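Local coordinates for protein proline-tRNA synthetase class II aaRS (Ybak RNA binding domain plus tRNA synthetase) (Cryptosporidium parvum, PDB 5XIO) that probably joins L-proline to its cognate tRNA at the expense of ATP, and is caught here with the inhibitor halofuginone and an ATP analogue, at residues A428-D433 against T479-C484; N468-K473 against K489-F494. All blocks are in the same frame, centred on the assembly; numbering follows the deposited sequence.

Interaction 1 (A428-D433 against T479-C484); sequences APWCED and TKCFFC. With ZN (zinc ion), chain D.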
# COMPACT_ATOMS: atom_id res chain seq x y z
N ALA A 428 -36.04 -19.66 -0.47
CA ALA A 428 -37.35 -19.83 0.11
C ALA A 428 -38.12 -18.49 0.14
O ALA A 428 -37.52 -17.44 0.35
CB ALA A 428 -37.22 -20.43 1.51
N PRO A 429 -39.44 -18.52 -0.09
CA PRO A 429 -40.21 -17.28 0.00
C PRO A 429 -40.30 -16.89 1.50
O PRO A 429 -40.31 -17.80 2.34
CB PRO A 429 -41.56 -17.70 -0.52
CG PRO A 429 -41.69 -19.15 -0.18
CD PRO A 429 -40.31 -19.70 -0.15
N TRP A 430 -40.30 -15.60 1.81
CA TRP A 430 -40.03 -15.15 3.16
C TRP A 430 -40.64 -13.77 3.37
O TRP A 430 -40.73 -12.96 2.46
CB TRP A 430 -38.53 -15.06 3.40
CG TRP A 430 -38.15 -14.78 4.84
CD1 TRP A 430 -38.69 -15.35 5.92
CD2 TRP A 430 -37.18 -13.84 5.33
NE1 TRP A 430 -38.16 -14.82 7.06
CE2 TRP A 430 -37.22 -13.89 6.72
CE3 TRP A 430 -36.29 -12.97 4.73
CZ2 TRP A 430 -36.39 -13.13 7.52
CZ3 TRP A 430 -35.45 -12.23 5.54
CH2 TRP A 430 -35.53 -12.28 6.90
N CYS A 431 -41.03 -13.53 4.61
CA CYS A 431 -41.74 -12.37 5.05
C CYS A 431 -40.74 -11.25 5.47
O CYS A 431 -41.12 -10.09 5.52
CB CYS A 431 -42.61 -12.84 6.24
SG CYS A 431 -41.78 -13.10 7.86
N GLU A 432 -39.48 -11.61 5.78
CA GLU A 432 -38.39 -10.63 6.04
C GLU A 432 -38.48 -9.91 7.41
O GLU A 432 -37.60 -9.11 7.75
CB GLU A 432 -38.20 -9.55 4.92
CG GLU A 432 -37.78 -10.07 3.56
CD GLU A 432 -38.01 -9.11 2.34
OE1 GLU A 432 -38.16 -7.86 2.47
OE2 GLU A 432 -37.96 -9.64 1.21
N ASP A 433 -39.47 -10.23 8.23
CA ASP A 433 -39.45 -9.75 9.60
C ASP A 433 -38.25 -10.27 10.44
O ASP A 433 -37.84 -11.42 10.38
CB ASP A 433 -40.75 -10.07 10.33
CG ASP A 433 -41.94 -9.34 9.75
OD1 ASP A 433 -41.77 -8.33 9.01
OD2 ASP A 433 -43.06 -9.79 10.05
N THR A 479 -48.99 -16.43 -1.72
CA THR A 479 -47.80 -17.16 -1.30
C THR A 479 -47.37 -16.85 0.16
O THR A 479 -47.20 -15.69 0.54
CB THR A 479 -46.64 -16.89 -2.29
OG1 THR A 479 -47.03 -17.31 -3.59
CG2 THR A 479 -45.39 -17.64 -1.89
N LYS A 480 -47.18 -17.90 0.96
CA LYS A 480 -46.84 -17.75 2.39
C LYS A 480 -45.34 -17.83 2.70
O LYS A 480 -44.61 -18.55 2.02
CB LYS A 480 -47.54 -18.79 3.25
CG LYS A 480 -48.90 -18.36 3.77
CD LYS A 480 -49.55 -19.48 4.59
CE LYS A 480 -51.06 -19.58 4.31
NZ LYS A 480 -51.56 -20.99 4.38
N CYS A 481 -44.91 -17.08 3.73
CA CYS A 481 -43.61 -17.33 4.38
C CYS A 481 -43.37 -18.88 4.52
O CYS A 481 -44.26 -19.66 4.75
CB CYS A 481 -43.49 -16.56 5.74
SG CYS A 481 -41.84 -16.56 6.54
N PHE A 482 -42.15 -19.35 4.33
CA PHE A 482 -41.88 -20.78 4.50
C PHE A 482 -41.86 -21.23 5.95
O PHE A 482 -41.93 -22.43 6.21
CB PHE A 482 -40.59 -21.15 3.79
CG PHE A 482 -39.34 -20.78 4.54
CD1 PHE A 482 -39.04 -19.43 4.84
CD2 PHE A 482 -38.46 -21.78 4.94
CE1 PHE A 482 -37.92 -19.09 5.56
CE2 PHE A 482 -37.34 -21.46 5.66
CZ PHE A 482 -37.07 -20.11 5.98
N PHE A 483 -41.83 -20.24 6.86
CA PHE A 483 -41.74 -20.40 8.33
C PHE A 483 -42.91 -19.69 9.13
O PHE A 483 -43.71 -20.36 9.78
CB PHE A 483 -40.35 -19.83 8.75
CG PHE A 483 -39.96 -20.16 10.16
CD1 PHE A 483 -39.37 -21.38 10.47
CD2 PHE A 483 -40.21 -19.27 11.17
CE1 PHE A 483 -39.02 -21.70 11.77
CE2 PHE A 483 -39.88 -19.58 12.48
CZ PHE A 483 -39.28 -20.81 12.78
N CYS A 484 -42.96 -18.37 9.05
CA CYS A 484 -44.02 -17.61 9.69
C CYS A 484 -45.35 -17.87 8.96
O CYS A 484 -45.38 -18.54 7.92
CB CYS A 484 -43.70 -16.12 9.70
SG CYS A 484 -44.93 -15.10 10.55
ZN ZN D . -41.95 -15.29 8.28
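Cys431 and Cys481 bind one zinc ion from two chain segments 46 residues apart, and Cys436 supplies a third sulfur. The metal lies 2.2 Å from Cys431 SG, and the two thiolates approach it by different torsions. In Cys431 the SG sits between the backbone N and the carbonyl carbon (chi1 77°), whereas in Cys481 it swings anti to the backbone N (chi1 -171°), which brings the sulfurs together on the metal. Cys481 SG has further partners: the backbone N of Cys431 and that of Cys484 each give it a weak hydrogen bond, and together they would be expected to temper its negative charge. Cys481 SG also lies at the edge of the Trp430 indole, 3.4 Å from Trp430 CD1, as a sulfur-aromatic contact.

Beside the metal the two segments are joined by a hydrogen bond from Phe482 N to Pro429 O (3.1 Å), the donor standing 35° out of the carbonyl plane. Ala428 CB lies over one face of the Phe482 ring, 3.9 Å from the ring centroid, in a CH-pi contact, while Trp430 CD1 meets the ring edge 3.8 Å from Phe482 CE1.

Such a cysteine site is the zinc-binding element of the C-terminal domain in this chain. Segment 428-433 finishes strand 425-430, which pairs antiparallel with strand 490-495, and leads into helix 434-446 carrying Cys436; from strand 490-495, Phe494 sets its ring against both Trp430 and Phe482.

Interaction 2 (N468-K473 against K489-F494); sequences NDQIFK and KKFTLF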
# COMPACT_ATOMS: atom_id res chain seq x y z
N ASN A 468 -30.86 -9.77 -5.74
CA ASN A 468 -31.30 -8.74 -6.72
C ASN A 468 -32.07 -9.37 -7.87
O ASN A 468 -33.03 -8.80 -8.35
CB ASN A 468 -30.10 -8.01 -7.36
CG ASN A 468 -29.42 -6.99 -6.45
OD1 ASN A 468 -29.81 -6.72 -5.30
ND2 ASN A 468 -28.38 -6.39 -7.00
N ASP A 469 -31.57 -10.55 -8.30
CA ASP A 469 -32.13 -11.41 -9.37
C ASP A 469 -33.06 -12.57 -8.86
O ASP A 469 -32.61 -13.63 -8.39
CB ASP A 469 -30.99 -11.97 -10.23
CG ASP A 469 -31.48 -12.87 -11.37
OD1 ASP A 469 -32.56 -12.60 -11.94
OD2 ASP A 469 -30.77 -13.87 -11.68
N GLN A 470 -34.36 -12.34 -9.01
CA GLN A 470 -35.45 -13.18 -8.50
C GLN A 470 -35.98 -14.11 -9.57
O GLN A 470 -36.91 -13.73 -10.31
CB GLN A 470 -36.65 -12.30 -8.06
CG GLN A 470 -36.45 -11.56 -6.76
CD GLN A 470 -36.54 -12.46 -5.52
OE1 GLN A 470 -37.44 -13.33 -5.37
NE2 GLN A 470 -35.60 -12.25 -4.61
N ILE A 471 -35.43 -15.32 -9.61
CA ILE A 471 -35.65 -16.27 -10.71
C ILE A 471 -36.96 -17.08 -10.50
O ILE A 471 -37.26 -18.01 -11.23
CB ILE A 471 -34.36 -17.13 -10.89
CG1 ILE A 471 -34.08 -17.44 -12.39
CG2 ILE A 471 -34.35 -18.37 -10.02
CD1 ILE A 471 -32.60 -17.52 -12.77
N PHE A 472 -37.76 -16.66 -9.51
CA PHE A 472 -38.89 -17.41 -8.98
C PHE A 472 -39.95 -16.42 -8.49
O PHE A 472 -39.63 -15.40 -7.88
CB PHE A 472 -38.45 -18.26 -7.79
CG PHE A 472 -37.68 -19.51 -8.12
CD1 PHE A 472 -38.08 -20.37 -9.13
CD2 PHE A 472 -36.59 -19.90 -7.31
CE1 PHE A 472 -37.38 -21.57 -9.37
CE2 PHE A 472 -35.89 -21.11 -7.55
CZ PHE A 472 -36.28 -21.93 -8.59
N LYS A 473 -41.23 -16.73 -8.74
CA LYS A 473 -42.32 -15.73 -8.70
C LYS A 473 -43.21 -15.84 -7.46
O LYS A 473 -43.49 -16.93 -6.98
CB LYS A 473 -43.21 -15.86 -9.95
CG LYS A 473 -42.48 -16.17 -11.26
CD LYS A 473 -41.48 -15.09 -11.64
CE LYS A 473 -42.16 -13.93 -12.36
NZ LYS A 473 -41.15 -12.94 -12.82
N LYS A 489 -42.74 -11.58 0.98
CA LYS A 489 -42.40 -10.41 0.17
C LYS A 489 -41.60 -10.82 -1.09
O LYS A 489 -41.78 -10.24 -2.17
CB LYS A 489 -41.67 -9.35 1.00
CG LYS A 489 -42.45 -8.73 2.17
CD LYS A 489 -43.44 -7.61 1.80
N LYS A 490 -40.75 -11.82 -0.97
CA LYS A 490 -39.82 -12.17 -2.04
C LYS A 490 -39.16 -13.46 -1.68
O LYS A 490 -39.38 -13.98 -0.60
CB LYS A 490 -38.72 -11.09 -2.17
CG LYS A 490 -38.95 -10.00 -3.22
CD LYS A 490 -38.07 -8.76 -3.00
CE LYS A 490 -38.63 -7.88 -1.87
NZ LYS A 490 -37.67 -6.94 -1.22
N PHE A 491 -38.32 -13.95 -2.59
CA PHE A 491 -37.47 -15.06 -2.30
C PHE A 491 -36.16 -14.62 -1.68
O PHE A 491 -35.67 -13.57 -1.98
CB PHE A 491 -37.23 -15.91 -3.53
CG PHE A 491 -38.40 -16.79 -3.86
CD1 PHE A 491 -39.40 -16.32 -4.67
CD2 PHE A 491 -38.48 -18.08 -3.35
CE1 PHE A 491 -40.49 -17.11 -4.97
CE2 PHE A 491 -39.56 -18.91 -3.67
CZ PHE A 491 -40.58 -18.41 -4.47
N THR A 492 -35.61 -15.47 -0.80
CA THR A 492 -34.45 -15.14 -0.00
C THR A 492 -33.58 -16.33 0.19
O THR A 492 -34.05 -17.45 0.26
CB THR A 492 -34.90 -14.57 1.34
OG1 THR A 492 -35.58 -13.35 1.05
CG2 THR A 492 -33.74 -14.27 2.26
N LEU A 493 -32.28 -16.08 0.24
CA LEU A 493 -31.27 -17.13 0.31
C LEU A 493 -30.85 -17.27 1.75
O LEU A 493 -30.62 -16.26 2.43
CB LEU A 493 -30.11 -16.73 -0.54
CG LEU A 493 -29.21 -17.77 -1.15
CD1 LEU A 493 -29.88 -18.61 -2.24
CD2 LEU A 493 -28.00 -17.02 -1.73
N PHE A 494 -30.82 -18.51 2.22
CA PHE A 494 -30.55 -18.84 3.58
C PHE A 494 -29.49 -19.91 3.54
O PHE A 494 -29.40 -20.67 2.57
CB PHE A 494 -31.77 -19.46 4.28
CG PHE A 494 -32.88 -18.49 4.61
CD1 PHE A 494 -32.91 -17.83 5.83
CD2 PHE A 494 -33.94 -18.26 3.71
CE1 PHE A 494 -33.93 -16.94 6.13
CE2 PHE A 494 -34.96 -17.39 4.02
CZ PHE A 494 -34.95 -16.73 5.22
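Gln470 and Phe491 meet through a bidentate pair of hydrogen bonds, in which a glutamine carboxamide from the loop after strand 462-467 bonds to the backbone N and O of one residue of strand 490-495, much as a neighbouring strand would. The site belongs to the C-terminal domain of the synthetase, where strand 490-495 pairs antiparallel with strands 425-430 and 462-467. Both polar ends of the carboxamide are used on one residue: Phe491 N donates to Gln470 OE1 (3.0 Å), and Gln470 NE2 donates to Phe491 O (2.9 Å). The second bond is the straighter, with an N-H...O angle of 171°, and its acceptor lies almost in the plane of the glutamine amide. Two bonds to the same residue fix the rotation of the amide, and a further bond from NE2 to Pro467 O at the end of strand 462-467 ties it down. A bend at chi2 folds the Gln470 chain so that its amide can face the strand.

The Phe491 ring lies nearly coplanar with that amide, their planes 29° apart, and Gln470 OE1 comes to the ring edge. One ring face is taken by Phe472, whose CB sits over it, 3.8 Å from the centroid, as a CH-pi contact. Beyond CB, the Phe472 ring leads off and turns an edge toward the same face, with the centroids 5.8 Å apart and the planes at 51°. Arg409 meets the Phe472 ring in a cation-pi contact, while Ile427 and Pro429 of strand 425-430 also pack against Phe491. Backbone carbonyls of the loop complete the surroundings of the ring: Phe472 O comes within 3.3 Å of Phe491 CD1 from the side of Phe472 CB, and Lys473 O lies at the ring edge, 3.6 Å from Phe491 CE1.

Overall arrangement
Both interactions lie in the C-terminal domain, on the same side of the chain's centre, their centres about 11 Å apart. They share one framework: strands 425-430 and 490-495 are antiparallel neighbours, and backbone hydrogen bonds such as Ala428 O to Thr492 N run directly between the two contacts. Interaction 1 is the buried one, held chiefly by a metal shared among cysteines and by aromatic packing. Interaction 2 is a surface contact, where a partly exposed glutamine bonds to strand backbone beside a buried phenylalanine. Together they attach different parts of the long connection between strands 462-467 and 490-495, the first in its second half and the second at its start.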